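Local atomic coordinates of relik capsid n-terminal domain (Oryctolagus cuniculus, PDB entry 2XGU), a protein that probably forms the outer, N-terminal part of the capsid shell of an endogenous rabbit lentivirus, as in related retroviral capsids. Residues Q101-G106 and T122-W127. Sequence-based numbering, arbitrary orientation.
Sequences QIRGIG and TLYRTW
Y124 leaves helix 118-134 with CG anti to its backbone N (chi1 -175°), which carries the phenol across the end of the short helix 99-102. Its CB starts against I102, 3.3 Å from the carbonyl O and 3.9 Å from the methyl CG2; that carbonyl is also hydrogen-bonded by the hydroxyl of S49. Next comes the ring, one face of which lies flat on R103: CA sits 3.8 Å from the ring centroid, almost on the normal, a CH-pi contact. R103 CG adds its methylene at Y124 CE1, 3.6 Å away. At the tip, Y124 OH is hydrogen-bonded to N53 and to a water that donates to it at 2.6 Å and accepts from R103 NE. Tyrosine suits the place because its flat apolar ring packs on backbone while the hydroxyl finds polar partners; arginine, because its aliphatic CB and CG line the ring before a bend at chi3 (70°) brings NE to the water. In this largely helical capsid N-terminal domain, helix 99-102 closes with a Schellman motif, and G104, at positive phi, readily takes the turn. The two branches of I102 make separate contacts: CG2 rests over a face of W127, 4.0 Å from the centroid of its six-membered ring, and CD1 reaches CD2 of L123, an equally apolar, branched partner. The broad indole, set edge-to-face with W80 of helix 63-83, gives the methyl an apolar bed, with R103 CG at its edge.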
# COMPACT_ATOMS: atom_id res chain seq x y z
N GLN A 101 6.00 -18.10 -4.66
CA GLN A 101 6.60 -18.39 -3.37
C GLN A 101 6.31 -17.29 -2.35
O GLN A 101 6.01 -17.56 -1.19
CB GLN A 101 8.12 -18.59 -3.52
CG GLN A 101 8.49 -19.86 -4.28
CD GLN A 101 9.98 -20.01 -4.51
OE1 GLN A 101 10.58 -21.02 -4.15
NE2 GLN A 101 10.59 -18.99 -5.11
N ILE A 102 6.42 -16.04 -2.78
CA ILE A 102 6.11 -14.92 -1.90
C ILE A 102 4.66 -14.98 -1.41
O ILE A 102 4.38 -14.72 -0.23
CB ILE A 102 6.47 -13.57 -2.57
CG1 ILE A 102 7.98 -13.44 -2.70
CG2 ILE A 102 5.88 -12.39 -1.82
CD1 ILE A 102 8.41 -12.45 -3.77
N ARG A 103 3.74 -15.38 -2.29
CA ARG A 103 2.31 -15.49 -1.98
C ARG A 103 1.94 -16.77 -1.22
O ARG A 103 0.77 -17.00 -0.91
CB ARG A 103 1.50 -15.42 -3.27
CG ARG A 103 1.57 -14.09 -4.03
CD ARG A 103 1.01 -14.21 -5.45
NE ARG A 103 -0.44 -14.40 -5.46
CZ ARG A 103 -1.15 -14.69 -6.54
NH1 ARG A 103 -0.55 -14.83 -7.72
NH2 ARG A 103 -2.46 -14.84 -6.44
N GLY A 104 2.93 -17.63 -0.97
CA GLY A 104 2.72 -18.87 -0.24
C GLY A 104 2.04 -19.99 -1.01
O GLY A 104 1.50 -20.93 -0.42
N ILE A 105 2.07 -19.91 -2.33
CA ILE A 105 1.40 -20.91 -3.16
C ILE A 105 2.16 -22.24 -3.16
O ILE A 105 3.36 -22.28 -3.47
CB ILE A 105 1.24 -20.40 -4.59
CG1 ILE A 105 0.34 -19.17 -4.59
CG2 ILE A 105 0.66 -21.49 -5.49
CD1 ILE A 105 0.22 -18.48 -5.94
N GLY A 106 1.48 -23.30 -2.76
CA GLY A 106 2.08 -24.62 -2.69
C GLY A 106 2.97 -24.84 -1.48
O GLY A 106 3.72 -25.81 -1.43
N THR A 122 6.97 -10.99 4.92
CA THR A 122 6.91 -9.56 5.19
C THR A 122 6.52 -8.81 3.92
O THR A 122 5.71 -7.88 3.93
CB THR A 122 8.27 -9.03 5.66
OG1 THR A 122 8.77 -9.85 6.73
CG2 THR A 122 8.13 -7.60 6.16
N LEU A 123 7.11 -9.22 2.81
CA LEU A 123 6.83 -8.61 1.51
C LEU A 123 5.39 -8.89 1.07
O LEU A 123 4.71 -8.01 0.52
CB LEU A 123 7.83 -9.10 0.47
CG LEU A 123 7.63 -8.53 -0.93
CD1 LEU A 123 7.79 -7.01 -0.93
CD2 LEU A 123 8.61 -9.16 -1.92
N TYR A 124 4.92 -10.11 1.30
CA TYR A 124 3.55 -10.45 0.90
C TYR A 124 2.53 -9.63 1.70
O TYR A 124 1.54 -9.15 1.15
CB TYR A 124 3.27 -11.94 1.07
CG TYR A 124 1.91 -12.38 0.58
CD1 TYR A 124 1.42 -11.95 -0.65
CD2 TYR A 124 1.12 -13.23 1.34
CE1 TYR A 124 0.19 -12.36 -1.13
CE2 TYR A 124 -0.12 -13.66 0.87
CZ TYR A 124 -0.58 -13.21 -0.35
OH TYR A 124 -1.81 -13.63 -0.83
N ARG A 125 2.77 -9.50 3.01
CA ARG A 125 1.92 -8.67 3.84
C ARG A 125 1.87 -7.24 3.30
O ARG A 125 0.80 -6.64 3.24
CB ARG A 125 2.39 -8.69 5.30
CG ARG A 125 1.66 -7.71 6.20
CD ARG A 125 2.17 -7.81 7.64
NE ARG A 125 1.54 -6.79 8.49
CZ ARG A 125 1.96 -5.53 8.58
NH1 ARG A 125 3.03 -5.12 7.91
NH2 ARG A 125 1.30 -4.67 9.36
N THR A 126 3.03 -6.72 2.90
CA THR A 126 3.10 -5.42 2.26
C THR A 126 2.24 -5.34 1.00
O THR A 126 1.46 -4.40 0.84
CB THR A 126 4.56 -5.05 1.96
OG1 THR A 126 5.24 -4.81 3.20
CG2 THR A 126 4.65 -3.82 1.07
N TRP A 127 2.34 -6.34 0.12
CA TRP A 127 1.51 -6.37 -1.08
C TRP A 127 0.01 -6.36 -0.75
O TRP A 127 -0.76 -5.63 -1.37
CB TRP A 127 1.80 -7.64 -1.91
CG TRP A 127 3.13 -7.63 -2.62
CD1 TRP A 127 4.06 -6.65 -2.61
CD2 TRP A 127 3.66 -8.69 -3.43
NE1 TRP A 127 5.15 -7.02 -3.38
CE2 TRP A 127 4.93 -8.27 -3.88
CE3 TRP A 127 3.19 -9.95 -3.81
CZ2 TRP A 127 5.73 -9.07 -4.70
CZ3 TRP A 127 3.99 -10.74 -4.63
CH2 TRP A 127 5.24 -10.29 -5.07
O HOH W 1 -2.42 -14.11 -3.35